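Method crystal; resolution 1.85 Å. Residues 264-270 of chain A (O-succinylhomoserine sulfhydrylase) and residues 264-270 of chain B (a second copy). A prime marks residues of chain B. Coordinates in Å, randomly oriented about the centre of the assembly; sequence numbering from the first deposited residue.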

ATOM      1  N   ALA A 264       9.042  -5.049   2.543  1.00 25.68           N
ATOM      2  CA  ALA A 264       9.349  -3.941   1.615  1.00 25.73           C
ATOM      3  C   ALA A 264       8.341  -2.779   1.665  1.00 25.89           C
ATOM      4  O   ALA A 264       8.714  -1.620   1.384  1.00 25.64           O
ATOM      5  N   PHE A 265       7.072  -3.065   1.994  1.00 26.47           N
ATOM      6  CA  PHE A 265       6.069  -1.996   2.152  1.00 26.89           C
ATOM      7  C   PHE A 265       6.447  -1.127   3.380  1.00 26.90           C
ATOM      8  O   PHE A 265       6.510   0.101   3.291  1.00 26.27           O
ATOM      9  N   ASN A 266       6.732  -1.778   4.504  1.00 26.63           N
ATOM     10  CA  ASN A 266       7.139  -1.069   5.732  1.00 26.04           C
ATOM     11  C   ASN A 266       8.429  -0.253   5.485  1.00 25.77           C
ATOM     12  O   ASN A 266       8.566   0.861   5.981  1.00 24.52           O
ATOM     13  N   ALA A 267       9.349  -0.815   4.702  1.00 25.36           N
ATOM     14  CA  ALA A 267      10.629  -0.158   4.385  1.00 25.39           C
ATOM     15  C   ALA A 267      10.390   1.170   3.645  1.00 25.46           C
ATOM     16  O   ALA A 267      11.072   2.163   3.907  1.00 25.99           O
ATOM     17  N   TRP A 268       9.423   1.176   2.731  1.00 25.34           N
ATOM     18  CA  TRP A 268       9.026   2.402   2.007  1.00 25.66           C
ATOM     19  C   TRP A 268       8.453   3.444   2.993  1.00 25.99           C
ATOM     20  O   TRP A 268       8.872   4.620   2.979  1.00 26.26           O
ATOM     21  N   VAL A 269       7.538   3.014   3.859  1.00 24.72           N
ATOM     22  CA  VAL A 269       6.986   3.912   4.896  1.00 24.58           C
ATOM     23  C   VAL A 269       8.092   4.588   5.752  1.00 24.27           C
ATOM     24  O   VAL A 269       8.090   5.823   5.944  1.00 24.56           O
ATOM     25  N   LEU A 270       9.045   3.778   6.222  1.00 23.83           N
ATOM     26  CA  LEU A 270      10.103   4.232   7.106  1.00 23.47           C
ATOM     27  C   LEU A 270      11.165   5.116   6.437  1.00 23.32           C
ATOM     28  O   LEU A 270      11.599   6.074   7.036  1.00 22.16           O
TER
ATOM     29  N   ALA B 264      -8.749   5.417  -2.100  1.00 28.34           N
ATOM     30  CA  ALA B 264      -8.650   5.392  -0.635  1.00 28.17           C
ATOM     31  C   ALA B 264      -7.182   5.261  -0.176  1.00 27.36           C
ATOM     32  O   ALA B 264      -6.818   5.769   0.888  1.00 27.03           O
ATOM     33  N   PHE B 265      -6.341   4.646  -1.007  1.00 26.53           N
ATOM     34  CA  PHE B 265      -4.894   4.541  -0.699  1.00 26.37           C
ATOM     35  C   PHE B 265      -4.250   5.916  -0.770  1.00 26.50           C
ATOM     36  O   PHE B 265      -3.505   6.318   0.147  1.00 27.48           O
ATOM     37  N   ASN B 266      -4.557   6.655  -1.833  1.00 25.95           N
ATOM     38  CA  ASN B 266      -4.002   7.995  -2.006  1.00 25.51           C
ATOM     39  C   ASN B 266      -4.498   8.929  -0.882  1.00 25.35           C
ATOM     40  O   ASN B 266      -3.733   9.755  -0.367  1.00 25.04           O
ATOM     41  N   ALA B 267      -5.771   8.786  -0.500  1.00 25.39           N
ATOM     42  CA  ALA B 267      -6.326   9.586   0.620  1.00 25.48           C
ATOM     43  C   ALA B 267      -5.537   9.402   1.922  1.00 25.96           C
ATOM     44  O   ALA B 267      -5.303  10.389   2.667  1.00 25.99           O
ATOM     45  N   TRP B 268      -5.199   8.146   2.228  1.00 26.01           N
ATOM     46  CA  TRP B 268      -4.367   7.801   3.389  1.00 25.66           C
ATOM     47  C   TRP B 268      -2.995   8.525   3.362  1.00 25.61           C
ATOM     48  O   TRP B 268      -2.603   9.204   4.339  1.00 24.81           O
ATOM     49  N   VAL B 269      -2.278   8.407   2.249  1.00 25.28           N
ATOM     50  CA  VAL B 269      -1.011   9.153   2.052  1.00 25.41           C
ATOM     51  C   VAL B 269      -1.134  10.673   2.294  1.00 24.60           C
ATOM     52  O   VAL B 269      -0.306  11.277   3.012  1.00 25.40           O
ATOM     53  N   LEU B 270      -2.171  11.284   1.703  1.00 24.06           N
ATOM     54  CA  LEU B 270      -2.346  12.721   1.727  1.00 24.24           C
ATOM     55  C   LEU B 270      -2.815  13.232   3.106  1.00 24.90           C
ATOM     56  O   LEU B 270      -2.377  14.285   3.537  1.00 26.24           O
TER

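The two helices meet without their backbones coming near one another: their axes pass no closer than 14.4 Å, and the space between them is bridged by aromatic side chains from both copies. Residues 264-270 of each chain run in broadly the same direction, with 36° between their N-to-C directions, and the contact is nearly symmetric, each of two residues meeting its own counterpart. Phe265 CA and Phe265′ CA lie 13.1 Å apart, a gap bridged here by the two phenylalanine rings, whereas Val269 CA and Val269′ CA are separated by 10.0 Å.

Phe265 and Trp268, one helical turn apart, direct their CA-to-CB bonds toward the partner helix, as do Phe265′ and Trp268′. All four adopt the t rotamer at chi1, which carries the rings into the space between the helices; chi2 is 87° and 88° for the phenylalanines and 79° for both tryptophans. The phenylalanines meet edge to edge, Phe265 CE1 approaching Phe265′ CE1 at 4.1 Å, with each atom near the plane of the other ring. The tryptophans do likewise through their six-membered rings, with Trp268 CZ3 4.3 Å from Trp268′ CZ3.

Between these two like pairs run the crossed contacts. Trp268 CH2 lies 4.2 Å from Phe265′ CZ, and the reciprocal pair, Phe265 CZ and Trp268′ CH2, is 4.3 Å apart. Each aromatic side chain thus touches both aromatic side chains of the other stretch, closing a four-membered cluster.

Val269 and Val269′, also t at chi1, point their CA-to-CB bonds sideways, yet each still reaches a tryptophan edge: Val269 CG2 is 4.3 Å from Trp268′ CH2, and Val269′ CG2 is 4.4 Å from Trp268 CH2. The two valines do not touch each other, and they contribute less buried area than the aromatic residues to the 181 Å² covered in total.

No hydrogen bond crosses between the stretches, and the contacts are those of apolar side chains at van der Waals range. Within each helix, backbone hydrogen bonds join residues four apart, as in Trp268 N to Ala264 O at 3.2 Å and Leu270′ N to Asn266′ O at 3.0 Å. Asn266 and Asn266′, both m at chi1, stay out of reach of the opposing stretch, and their amide groups are hydrogen-bonded elsewhere in the structure. Ala264, Ala267 and Leu270 likewise take no part in either copy, leaving Phe265, Trp268 and Val269 to form the contact on each side.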

ATOM      1  CB  ALA A 264       9.512  -4.481   0.150  1.00 25.53           C
ATOM      2  CB  PHE A 265       4.628  -2.547   2.310  1.00 27.06           C
ATOM      3  CG  PHE A 265       3.595  -1.476   2.575  1.00 26.16           C
ATOM      4  CD1 PHE A 265       2.982  -0.806   1.515  1.00 28.85           C
ATOM      5  CD2 PHE A 265       3.268  -1.098   3.891  1.00 28.28           C
ATOM      6  CE1 PHE A 265       2.039   0.201   1.750  1.00 29.36           C
ATOM      7  CE2 PHE A 265       2.342  -0.111   4.137  1.00 26.79           C
ATOM      8  CZ  PHE A 265       1.722   0.562   3.068  1.00 27.32           C
ATOM      9  CB  ASN A 266       7.346  -2.049   6.910  1.00 26.13           C
ATOM     10  CG  ASN A 266       6.037  -2.664   7.412  1.00 27.82           C
ATOM     11  OD1 ASN A 266       5.094  -2.902   6.636  1.00 28.07           O
ATOM     12  ND2 ASN A 266       5.976  -2.932   8.713  1.00 27.16           N
ATOM     13  CB  ALA A 267      11.525  -1.096   3.532  1.00 25.54           C
ATOM     14  CB  TRP A 268       8.019   2.058   0.900  1.00 26.36           C
ATOM     15  CG  TRP A 268       7.406   3.240   0.181  1.00 25.93           C
ATOM     16  CD1 TRP A 268       7.975   3.988  -0.817  1.00 27.63           C
ATOM     17  CD2 TRP A 268       6.098   3.779   0.390  1.00 27.39           C
ATOM     18  NE1 TRP A 268       7.096   4.958  -1.244  1.00 28.49           N
ATOM     19  CE2 TRP A 268       5.942   4.863  -0.510  1.00 28.85           C
ATOM     20  CE3 TRP A 268       5.043   3.461   1.266  1.00 28.16           C
ATOM     21  CZ2 TRP A 268       4.763   5.624  -0.578  1.00 29.40           C
ATOM     22  CZ3 TRP A 268       3.867   4.213   1.199  1.00 29.19           C
ATOM     23  CH2 TRP A 268       3.741   5.290   0.283  1.00 28.36           C
ATOM     24  CB  VAL A 269       5.938   3.205   5.811  1.00 24.13           C
ATOM     25  CG1 VAL A 269       5.489   4.158   6.951  1.00 24.91           C
ATOM     26  CG2 VAL A 269       4.727   2.746   4.994  1.00 26.92           C
ATOM     27  CB  LEU A 270      10.752   3.039   7.835  1.00 23.22           C
ATOM     28  CG  LEU A 270       9.798   2.217   8.718  1.00 24.47           C
ATOM     29  CD1 LEU A 270      10.507   1.016   9.357  1.00 27.05           C
ATOM     30  CD2 LEU A 270       9.139   3.078   9.804  1.00 24.79           C
TER
ATOM     31  CB  ALA B 264      -9.503   4.257  -0.044  1.00 28.32           C
ATOM     32  CB  PHE B 265      -4.154   3.574  -1.647  1.00 26.76           C
ATOM     33  CG  PHE B 265      -2.653   3.508  -1.380  1.00 25.55           C
ATOM     34  CD1 PHE B 265      -2.151   2.612  -0.464  1.00 25.91           C
ATOM     35  CD2 PHE B 265      -1.776   4.396  -1.997  1.00 23.73           C
ATOM     36  CE1 PHE B 265      -0.761   2.576  -0.163  1.00 28.21           C
ATOM     37  CE2 PHE B 265      -0.390   4.362  -1.718  1.00 26.96           C
ATOM     38  CZ  PHE B 265       0.106   3.441  -0.797  1.00 26.38           C
ATOM     39  CB  ASN B 266      -4.382   8.563  -3.375  1.00 25.28           C
ATOM     40  CG  ASN B 266      -3.664   7.846  -4.547  1.00 26.80           C
ATOM     41  OD1 ASN B 266      -3.392   6.648  -4.503  1.00 28.13           O
ATOM     42  ND2 ASN B 266      -3.368   8.598  -5.587  1.00 25.98           N
ATOM     43  CB  ALA B 267      -7.813   9.264   0.844  1.00 25.44           C
ATOM     44  CB  TRP B 268      -4.234   6.273   3.517  1.00 25.49           C
ATOM     45  CG  TRP B 268      -3.244   5.803   4.603  1.00 26.56           C
ATOM     46  CD1 TRP B 268      -3.474   5.733   5.964  1.00 28.16           C
ATOM     47  CD2 TRP B 268      -1.895   5.347   4.404  1.00 27.64           C
ATOM     48  NE1 TRP B 268      -2.347   5.255   6.610  1.00 28.62           N
ATOM     49  CE2 TRP B 268      -1.372   5.002   5.681  1.00 29.58           C
ATOM     50  CE3 TRP B 268      -1.088   5.161   3.265  1.00 28.55           C
ATOM     51  CZ2 TRP B 268      -0.064   4.522   5.856  1.00 29.11           C
ATOM     52  CZ3 TRP B 268       0.214   4.687   3.435  1.00 31.20           C
ATOM     53  CH2 TRP B 268       0.710   4.356   4.728  1.00 29.84           C
ATOM     54  CB  VAL B 269      -0.405   8.902   0.626  1.00 25.20           C
ATOM     55  CG1 VAL B 269       0.877   9.764   0.394  1.00 26.16           C
ATOM     56  CG2 VAL B 269      -0.133   7.429   0.401  1.00 25.58           C
ATOM     57  CB  LEU B 270      -3.310  13.196   0.606  1.00 23.36           C
ATOM     58  CG  LEU B 270      -2.875  12.846  -0.845  1.00 22.97           C
ATOM     59  CD1 LEU B 270      -3.997  13.225  -1.828  1.00 22.94           C
ATOM     60  CD2 LEU B 270      -1.587  13.563  -1.222  1.00 24.84           C
TER